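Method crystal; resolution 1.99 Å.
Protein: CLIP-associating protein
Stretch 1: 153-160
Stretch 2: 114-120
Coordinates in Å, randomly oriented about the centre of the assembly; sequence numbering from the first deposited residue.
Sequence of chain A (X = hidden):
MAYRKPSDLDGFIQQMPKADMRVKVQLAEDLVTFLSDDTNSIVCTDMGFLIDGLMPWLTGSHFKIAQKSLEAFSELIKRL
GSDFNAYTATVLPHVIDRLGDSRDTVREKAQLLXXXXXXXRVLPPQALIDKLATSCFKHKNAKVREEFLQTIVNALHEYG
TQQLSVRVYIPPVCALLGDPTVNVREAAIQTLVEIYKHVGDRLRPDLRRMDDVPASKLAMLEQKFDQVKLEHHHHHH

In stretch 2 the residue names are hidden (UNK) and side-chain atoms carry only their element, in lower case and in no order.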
# COMPACT_ATOMS: atom_id res chain seq x y z
N VAL A 153 4.21 -6.24 6.82
CA VAL A 153 4.39 -6.11 8.28
C VAL A 153 3.17 -5.43 8.91
O VAL A 153 2.63 -5.90 9.92
CB VAL A 153 5.69 -5.36 8.62
CG1 VAL A 153 5.67 -4.90 10.08
CG2 VAL A 153 6.91 -6.27 8.36
N ASN A 154 2.74 -4.33 8.31
CA ASN A 154 1.61 -3.56 8.86
C ASN A 154 0.32 -4.37 8.83
O ASN A 154 -0.45 -4.34 9.79
CB ASN A 154 1.40 -2.25 8.09
CG ASN A 154 2.56 -1.28 8.24
OD1 ASN A 154 2.72 -0.37 7.43
ND2 ASN A 154 3.38 -1.48 9.27
N ALA A 155 0.08 -5.07 7.72
CA ALA A 155 -1.11 -5.90 7.59
C ALA A 155 -1.15 -7.04 8.62
O ALA A 155 -2.21 -7.36 9.19
CB ALA A 155 -1.19 -6.46 6.19
N LEU A 156 -0.00 -7.67 8.85
CA LEU A 156 0.11 -8.71 9.87
C LEU A 156 -0.14 -8.13 11.25
O LEU A 156 -0.90 -8.67 12.05
CB LEU A 156 1.51 -9.34 9.81
CG LEU A 156 1.74 -10.69 10.48
CD1 LEU A 156 0.86 -11.76 9.86
CD2 LEU A 156 3.23 -11.09 10.40
N HIS A 157 0.51 -7.01 11.55
CA HIS A 157 0.34 -6.39 12.85
C HIS A 157 -1.12 -6.00 13.06
O HIS A 157 -1.64 -6.12 14.16
CB HIS A 157 1.28 -5.20 13.02
CG HIS A 157 2.72 -5.61 13.25
ND1 HIS A 157 3.08 -6.86 13.66
CD2 HIS A 157 3.87 -4.89 13.13
CE1 HIS A 157 4.40 -6.92 13.78
NE2 HIS A 157 4.89 -5.74 13.47
N GLU A 158 -1.80 -5.55 12.01
CA GLU A 158 -3.17 -5.05 12.15
C GLU A 158 -4.21 -6.17 12.17
O GLU A 158 -5.21 -6.08 12.90
CB GLU A 158 -3.50 -4.02 11.06
CG GLU A 158 -2.99 -2.62 11.37
CD GLU A 158 -2.94 -1.73 10.14
OE1 GLU A 158 -3.97 -1.58 9.46
OE2 GLU A 158 -1.85 -1.18 9.87
N TYR A 159 -3.97 -7.22 11.39
CA TYR A 159 -4.97 -8.28 11.24
C TYR A 159 -4.62 -9.64 11.86
O TYR A 159 -5.51 -10.43 12.14
CB TYR A 159 -5.34 -8.45 9.77
CG TYR A 159 -5.95 -7.17 9.23
CD1 TYR A 159 -7.24 -6.80 9.58
CD2 TYR A 159 -5.22 -6.35 8.39
CE1 TYR A 159 -7.80 -5.63 9.10
CE2 TYR A 159 -5.78 -5.17 7.90
CZ TYR A 159 -7.06 -4.82 8.27
OH TYR A 159 -7.62 -3.66 7.79
N GLY A 160 -3.33 -9.90 12.06
CA GLY A 160 -2.91 -11.16 12.65
C GLY A 160 -3.11 -12.36 11.74
O GLY A 160 -3.60 -12.21 10.62
N UNK A 114 -3.62 1.83 0.73
CA UNK A 114 -3.61 0.38 0.81
C UNK A 114 -4.24 -0.12 2.11
O UNK A 114 -5.05 -1.04 2.11
c UNK A 114 -0.07 -0.44 -0.67
c UNK A 114 -2.19 -0.19 0.65
c UNK A 114 -2.29 -0.54 -1.84
c UNK A 114 -1.51 0.08 -0.70
N UNK A 115 -3.89 0.49 3.24
CA UNK A 115 -4.51 0.08 4.50
C UNK A 115 -6.02 0.35 4.50
O UNK A 115 -6.81 -0.43 5.04
c UNK A 115 -2.35 0.31 5.86
c UNK A 115 -1.81 0.64 7.26
n UNK A 115 -0.73 4.14 7.44
n UNK A 115 -1.75 2.08 7.51
c UNK A 115 -0.71 2.85 7.17
c UNK A 115 -3.81 0.76 5.69
n UNK A 115 0.34 2.32 6.56
N UNK A 116 -6.42 1.46 3.88
CA UNK A 116 -7.84 1.81 3.80
C UNK A 116 -8.63 0.77 3.00
O UNK A 116 -9.74 0.41 3.38
o UNK A 116 -7.27 5.41 3.74
o UNK A 116 -7.64 4.09 5.45
c UNK A 116 -7.62 4.31 4.21
c UNK A 116 -8.04 3.22 3.23
N UNK A 117 -8.06 0.28 1.90
CA UNK A 117 -8.70 -0.79 1.13
C UNK A 117 -9.07 -1.98 2.02
O UNK A 117 -10.13 -2.60 1.86
c UNK A 117 -7.52 -0.34 -1.20
c UNK A 117 -8.80 -0.10 -2.03
c UNK A 117 -6.42 -0.91 -2.09
c UNK A 117 -7.80 -1.26 -0.01
N UNK A 118 -8.18 -2.32 2.94
CA UNK A 118 -8.38 -3.48 3.80
C UNK A 118 -9.29 -3.12 4.97
O UNK A 118 -10.22 -3.85 5.28
se UNK A 118 -4.51 -5.37 3.85
c UNK A 118 -6.18 -4.57 3.16
c UNK A 118 -7.03 -4.02 4.28
c UNK A 118 -3.55 -3.71 4.17
N UNK A 119 -9.02 -2.00 5.63
CA UNK A 119 -9.81 -1.64 6.79
C UNK A 119 -11.29 -1.47 6.42
O UNK A 119 -12.17 -1.91 7.14
c UNK A 119 -9.41 1.14 9.53
o UNK A 119 -8.32 1.62 9.16
o UNK A 119 -10.02 1.57 10.54
c UNK A 119 -9.29 -0.36 7.46
c UNK A 119 -10.04 -0.01 8.75
N UNK A 120 -11.54 -0.87 5.26
CA UNK A 120 -12.93 -0.64 4.84
C UNK A 120 -13.48 -1.74 3.95
O UNK A 120 -14.50 -1.57 3.29
c UNK A 120 -12.78 3.29 6.80
c UNK A 120 -12.62 1.84 5.16
c UNK A 120 -13.07 0.76 4.23
n UNK A 120 -11.52 3.29 6.39
c UNK A 120 -11.40 2.39 5.36
n UNK A 120 -13.46 2.41 6.09
O HOH W 1 0.82 -0.22 5.09
O HOH W 2 -5.66 -1.82 7.19

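Position 114 carries four side-chain carbons, forked at the second. It touches nothing on stretch 1, so the fork itself must identify it: Leu-114, buried away from this contact.

At position 115 three carbons lead to a nitrogen, then to a carbon bearing two more nitrogens. This guanidinium ending is unique to arginine, hence Arg-115. Its CB points sideways, but the chain's end comes nearer stretch 1. Arg-115 CD lies 3.2 Å from Glu-158 OE2, while Arg-115 NE is 4.0 Å from the same oxygen. That oxygen sits well out of the guanidinium plane with no N-H aimed at it, so the opposite charges are merely near each other. Arg-115 NH1 and Asn-154 OD1, 3.7 Å apart, are joined through water 1, which accepts from NH1 and donates to OD1, each at 3.0 Å.

Position 116 has two carbons, the second carrying two oxygens. This short carboxylate could be aspartate or, by shape alone, asparagine with its nitrogen; the elements settle Asp-116. It makes no contact with stretch 1, and its OD2 is hydrogen-bonded elsewhere in the structure.

Four carbons forked at the second recur at position 117, giving Leu-117, whose side-chain end leads away from stretch 1.

Position 118 shows an unbranched chain of two carbons, a selenium and a terminal carbon: selenomethionine, named here Met-118. Its CB points toward stretch 1. Met-118 CE packs 4.1 Å from Ala-155 CB, and Met-118 CB lies 4.0 Å from Tyr-159 CE2. Met-118 SE is 5.3 Å from the centroid of the Tyr-159 ring, 58° off its normal, an oblique approach.

At position 119 three carbons end in two oxygens, one carbon more than in Asp-116, so this is Glu-119. Its CB is 3.7 Å from Tyr-159 OH. Glu-119 N comes within 3.1 Å of that hydroxyl, but the angle is poor for a hydrogen bond; this amide instead donates to Arg-115 O at 2.8 Å.

Position 120 has one carbon and a five-membered ring of three carbons and two nitrogens, an imidazole: His-120. Its CB points away, and it is the first residue to leave helical phi/psi.

The helices run at 31° with axes 11.2 Å apart at closest approach, burying 284 Å² in total. No direct hydrogen bond crosses the gap. Apolar packing around Met-118 is complemented by water: besides water 1, water 2 lies 2.8 Å from Tyr-159 OH and donates to Arg-115 O and Glu-158 OE1, each at 2.8 Å, tying backbone to side chains.

Stretch 2 (114-120) LRDLMEH
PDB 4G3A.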